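Local coordinates for protein putative NAD-dependent epimerase/dehydratase (PDB 3E8X) that binds NADP in a Rossmann-type fold and is probably an epimerase or dehydratase of the atypical short-chain dehydrogenase/reductase family, its substrate unknown, at residues F126-D138 against R145-E157. Sequence-based numbering, arbitrary orientation.
Sequences FIMVSSVGTVDPD and RHYLVAKRLADDE. With NAP (NADP nicotinamide-adenine-dinucleotide phosphate), chain B.
Bends at chi2 and chi3 (-59° and -74°) curl Lys151 back over Ser130, so that NZ donates to Val129 O at 2.9 Å, in the carbonyl plane. Ser130 turns OG away from its own backbone N (chi1 -174°) and donates a hydrogen bond to Asp155 OD2 on the syn side, 2.6 Å away; Arg169 holds the same oxygen in a salt bridge, so this buried carboxylate is gripped from two residues. Asp155 OD1 meets Met128 CG, a selenomethionine whose CE reaches Ala154 CB. Strand 125-129 and helix 145-160 begin a right-handed beta-alpha-beta crossover in the Rossmann-type sheet, and Tyr147 and Lys151 form the YxxxK pair of short-chain dehydrogenases. Tyr147 OH lies 2.5 Å from NAP O2D, sharing a hydrogen bond, while Lys151 CG lies over one face of the tyrosine ring. Ser131 OG approaches NAP C5N to 3.1 Å. Arg152 NH1 donates to Thr134 O in the guanidinium plane (2.9 Å) and weakly to Val135 O; its NE is salt-bridged to Asp156. Pro137 CB packs on Leu148 CB and Val149 CG2, and a water links Asp138 OD1, also bonded to Trp109 of the second subunit, with NH1 of Arg145, whose NH2 bonds Gly140 O.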
# COMPACT_ATOMS: atom_id res chain seq x y z
N PHE A 126 5.67 -12.95 -14.55
CA PHE A 126 5.90 -11.66 -13.94
C PHE A 126 7.12 -11.72 -13.01
O PHE A 126 7.17 -12.52 -12.05
CB PHE A 126 4.64 -11.23 -13.18
CG PHE A 126 4.60 -9.76 -12.83
CD1 PHE A 126 3.69 -8.92 -13.47
CD2 PHE A 126 5.42 -9.23 -11.85
CE1 PHE A 126 3.63 -7.58 -13.15
CE2 PHE A 126 5.38 -7.87 -11.54
CZ PHE A 126 4.48 -7.05 -12.19
N ILE A 127 8.11 -10.87 -13.29
CA ILE A 127 9.28 -10.72 -12.42
C ILE A 127 9.25 -9.33 -11.74
O ILE A 127 9.25 -8.29 -12.39
CB ILE A 127 10.62 -10.87 -13.23
CG1 ILE A 127 10.49 -11.98 -14.32
CG2 ILE A 127 11.86 -11.01 -12.26
CD1 ILE A 127 10.17 -13.33 -13.82
N MSE A 128 9.20 -9.35 -10.41
CA MSE A 128 9.28 -8.18 -9.60
C MSE A 128 10.72 -7.92 -9.14
O MSE A 128 11.40 -8.80 -8.61
CB MSE A 128 8.40 -8.36 -8.38
CG MSE A 128 8.59 -7.32 -7.32
SE MSE A 128 7.84 -5.66 -8.01
CE MSE A 128 5.96 -5.97 -7.86
N VAL A 129 11.20 -6.70 -9.38
CA VAL A 129 12.45 -6.21 -8.79
C VAL A 129 12.06 -5.45 -7.54
O VAL A 129 11.55 -4.36 -7.59
CB VAL A 129 13.25 -5.32 -9.77
CG1 VAL A 129 14.58 -4.90 -9.17
CG2 VAL A 129 13.45 -6.08 -11.09
N SER A 130 12.32 -6.08 -6.42
CA SER A 130 11.99 -5.59 -5.13
C SER A 130 13.28 -5.14 -4.41
O SER A 130 14.13 -4.48 -5.00
CB SER A 130 11.25 -6.70 -4.37
OG SER A 130 10.78 -6.24 -3.15
N SER A 131 13.37 -5.43 -3.12
CA SER A 131 14.50 -5.00 -2.28
C SER A 131 14.57 -5.87 -1.01
O SER A 131 13.55 -6.33 -0.52
CB SER A 131 14.34 -3.52 -1.89
OG SER A 131 15.41 -2.98 -1.10
N VAL A 132 15.79 -6.09 -0.49
CA VAL A 132 15.94 -6.49 0.92
C VAL A 132 15.41 -5.35 1.81
O VAL A 132 15.29 -4.17 1.39
CB VAL A 132 17.44 -6.80 1.32
CG1 VAL A 132 18.02 -7.89 0.43
CG2 VAL A 132 18.28 -5.51 1.27
N GLY A 133 15.08 -5.68 3.05
CA GLY A 133 14.44 -4.73 3.94
C GLY A 133 12.93 -4.92 4.02
O GLY A 133 12.26 -4.27 4.83
N THR A 134 12.38 -5.79 3.18
CA THR A 134 10.95 -5.88 2.99
C THR A 134 10.31 -6.94 3.88
O THR A 134 9.15 -6.87 4.17
CB THR A 134 10.60 -6.15 1.53
OG1 THR A 134 11.45 -7.20 1.05
CG2 THR A 134 10.79 -4.89 0.71
N VAL A 135 11.10 -7.90 4.35
CA VAL A 135 10.57 -8.91 5.30
C VAL A 135 10.14 -8.25 6.61
O VAL A 135 9.14 -8.65 7.23
CB VAL A 135 11.60 -10.06 5.53
CG1 VAL A 135 11.19 -10.92 6.69
CG2 VAL A 135 11.72 -10.91 4.25
N ASP A 136 10.86 -7.23 7.04
CA ASP A 136 10.56 -6.57 8.31
C ASP A 136 10.80 -5.06 8.22
O ASP A 136 11.72 -4.56 8.80
CB ASP A 136 11.38 -7.23 9.41
CG ASP A 136 10.88 -6.92 10.81
OD1 ASP A 136 10.03 -6.00 11.01
OD2 ASP A 136 11.36 -7.61 11.75
N PRO A 137 9.97 -4.33 7.46
CA PRO A 137 10.23 -2.89 7.25
C PRO A 137 10.35 -2.05 8.53
O PRO A 137 11.10 -1.10 8.53
CB PRO A 137 9.02 -2.41 6.44
CG PRO A 137 8.45 -3.63 5.82
CD PRO A 137 8.77 -4.78 6.74
N ASP A 138 9.65 -2.40 9.59
CA ASP A 138 9.76 -1.64 10.83
C ASP A 138 11.12 -1.73 11.53
O ASP A 138 11.39 -0.97 12.45
CB ASP A 138 8.68 -2.04 11.85
CG ASP A 138 7.26 -1.70 11.37
OD1 ASP A 138 7.07 -0.63 10.79
OD2 ASP A 138 6.37 -2.54 11.57
N ARG A 145 12.00 3.61 5.61
CA ARG A 145 10.91 2.72 5.97
C ARG A 145 9.69 2.82 5.07
O ARG A 145 9.04 1.81 4.77
CB ARG A 145 10.53 2.97 7.42
CG ARG A 145 9.85 1.82 8.06
CD ARG A 145 9.76 2.01 9.58
NE ARG A 145 11.09 2.00 10.17
CZ ARG A 145 11.34 2.21 11.46
NH1 ARG A 145 10.36 2.41 12.31
NH2 ARG A 145 12.60 2.21 11.89
N HIS A 146 9.41 4.02 4.58
CA HIS A 146 8.28 4.25 3.66
C HIS A 146 8.50 3.54 2.33
O HIS A 146 7.55 3.03 1.71
CB HIS A 146 8.02 5.75 3.47
CG HIS A 146 9.07 6.46 2.66
ND1 HIS A 146 10.35 6.67 3.14
CD2 HIS A 146 9.05 6.99 1.42
CE1 HIS A 146 11.07 7.27 2.20
NE2 HIS A 146 10.30 7.50 1.16
N TYR A 147 9.75 3.52 1.87
CA TYR A 147 10.13 2.82 0.66
C TYR A 147 9.99 1.30 0.84
O TYR A 147 9.36 0.61 0.00
CB TYR A 147 11.55 3.22 0.23
CG TYR A 147 12.12 2.32 -0.83
CD1 TYR A 147 11.75 2.47 -2.19
CD2 TYR A 147 12.99 1.28 -0.49
CE1 TYR A 147 12.27 1.62 -3.16
CE2 TYR A 147 13.51 0.43 -1.45
CZ TYR A 147 13.16 0.60 -2.79
OH TYR A 147 13.71 -0.26 -3.73
N LEU A 148 10.54 0.79 1.93
CA LEU A 148 10.46 -0.63 2.27
C LEU A 148 9.04 -1.19 2.42
O LEU A 148 8.74 -2.34 2.01
CB LEU A 148 11.28 -0.92 3.56
CG LEU A 148 12.80 -0.62 3.55
CD1 LEU A 148 13.45 -0.90 4.92
CD2 LEU A 148 13.51 -1.35 2.41
N VAL A 149 8.17 -0.40 3.03
CA VAL A 149 6.71 -0.72 3.08
C VAL A 149 6.11 -0.71 1.67
O VAL A 149 5.37 -1.62 1.31
CB VAL A 149 5.96 0.27 4.00
CG1 VAL A 149 4.42 0.23 3.77
CG2 VAL A 149 6.36 0.05 5.47
N ALA A 150 6.43 0.31 0.86
CA ALA A 150 5.87 0.34 -0.50
C ALA A 150 6.23 -0.94 -1.28
O ALA A 150 5.38 -1.59 -1.83
CB ALA A 150 6.27 1.60 -1.22
N LYS A 151 7.51 -1.34 -1.23
CA LYS A 151 8.03 -2.53 -1.91
C LYS A 151 7.41 -3.83 -1.39
O LYS A 151 6.96 -4.65 -2.17
CB LYS A 151 9.55 -2.60 -1.80
CG LYS A 151 10.25 -1.37 -2.39
CD LYS A 151 9.95 -1.15 -3.86
CE LYS A 151 10.68 -2.14 -4.77
NZ LYS A 151 10.21 -2.14 -6.21
N ARG A 152 7.34 -3.93 -0.08
CA ARG A 152 6.70 -5.03 0.61
C ARG A 152 5.25 -5.23 0.19
O ARG A 152 4.84 -6.38 -0.07
CB ARG A 152 6.79 -4.84 2.12
CG ARG A 152 5.88 -5.75 2.98
CD ARG A 152 6.12 -7.25 2.84
NE ARG A 152 5.31 -7.97 3.83
CZ ARG A 152 5.64 -8.13 5.11
NH1 ARG A 152 6.81 -7.73 5.58
NH2 ARG A 152 4.80 -8.75 5.93
N LEU A 153 4.48 -4.15 0.16
CA LEU A 153 3.05 -4.26 -0.11
C LEU A 153 2.82 -4.58 -1.57
O LEU A 153 1.86 -5.27 -1.91
CB LEU A 153 2.30 -3.02 0.34
CG LEU A 153 2.24 -2.81 1.85
CD1 LEU A 153 1.60 -1.44 2.16
CD2 LEU A 153 1.48 -4.01 2.57
N ALA A 154 3.70 -4.11 -2.44
CA ALA A 154 3.64 -4.49 -3.86
C ALA A 154 3.96 -5.97 -4.03
O ALA A 154 3.30 -6.67 -4.78
CB ALA A 154 4.58 -3.59 -4.73
N ASP A 155 4.96 -6.46 -3.30
CA ASP A 155 5.30 -7.87 -3.29
C ASP A 155 4.13 -8.72 -2.84
O ASP A 155 3.86 -9.77 -3.42
CB ASP A 155 6.52 -8.15 -2.38
CG ASP A 155 7.84 -7.67 -2.97
OD1 ASP A 155 7.85 -7.27 -4.16
OD2 ASP A 155 8.87 -7.69 -2.23
N ASP A 156 3.43 -8.26 -1.81
CA ASP A 156 2.26 -9.01 -1.31
C ASP A 156 1.09 -9.07 -2.29
O ASP A 156 0.43 -10.09 -2.40
CB ASP A 156 1.81 -8.45 0.04
CG ASP A 156 2.78 -8.77 1.17
OD1 ASP A 156 3.72 -9.61 1.00
OD2 ASP A 156 2.63 -8.15 2.23
N GLU A 157 0.86 -7.99 -3.01
CA GLU A 157 -0.12 -7.98 -4.08
C GLU A 157 0.20 -9.05 -5.16
O GLU A 157 -0.66 -9.79 -5.62
CB GLU A 157 -0.20 -6.57 -4.69
CG GLU A 157 -1.29 -6.43 -5.74
CD GLU A 157 -2.68 -6.13 -5.16
OE1 GLU A 157 -2.87 -5.92 -3.92
OE2 GLU A 157 -3.58 -6.01 -6.01
PA NAP B . 16.35 3.85 -11.46
O1A NAP B . 15.78 4.98 -10.60
O2A NAP B . 17.64 4.05 -12.22
O5B NAP B . 15.13 3.37 -12.42
C5B NAP B . 13.77 3.79 -12.26
C4B NAP B . 13.05 4.02 -13.58
O4B NAP B . 11.65 4.19 -13.27
C3B NAP B . 13.48 5.28 -14.37
O3B NAP B . 13.95 5.01 -15.70
C2B NAP B . 12.22 6.12 -14.47
O2B NAP B . 12.02 6.84 -15.72
C1B NAP B . 11.13 5.05 -14.28
N9A NAP B . 9.84 5.70 -13.94
C8A NAP B . 9.63 6.62 -12.98
N7A NAP B . 8.33 7.00 -13.03
C5A NAP B . 7.74 6.30 -14.02
C6A NAP B . 6.44 6.26 -14.53
N6A NAP B . 5.48 7.04 -14.00
N1A NAP B . 6.14 5.46 -15.59
C2A NAP B . 7.10 4.70 -16.12
N3A NAP B . 8.36 4.71 -15.65
C4A NAP B . 8.70 5.50 -14.60
O3 NAP B . 16.55 2.56 -10.46
PN NAP B . 17.62 1.33 -10.60
O1N NAP B . 18.87 1.78 -9.90
O2N NAP B . 17.51 0.84 -12.02
O5D NAP B . 17.09 0.22 -9.57
C5D NAP B . 15.99 -0.62 -9.91
C4D NAP B . 15.14 -0.78 -8.66
O4D NAP B . 15.86 -1.43 -7.61
C3D NAP B . 14.71 0.57 -8.10
O3D NAP B . 13.53 1.01 -8.78
C2D NAP B . 14.60 0.33 -6.59
O2D NAP B . 13.26 0.24 -6.14
C1D NAP B . 15.30 -1.03 -6.35
N1N NAP B . 16.35 -1.05 -5.28
C2N NAP B . 17.27 -0.07 -5.14
C3N NAP B . 18.25 -0.14 -4.13
C7N NAP B . 19.32 0.91 -3.95
O7N NAP B . 20.33 0.62 -3.29
N7N NAP B . 19.18 2.09 -4.58
C4N NAP B . 18.26 -1.24 -3.27
C5N NAP B . 17.31 -2.24 -3.43
C6N NAP B . 16.37 -2.11 -4.45
P2B NAP B . 12.90 8.12 -16.22
O1X NAP B . 14.08 7.54 -16.97
O2X NAP B . 11.95 8.87 -17.15
O3X NAP B . 13.31 8.80 -14.93
O HOH W 1 7.54 1.73 12.30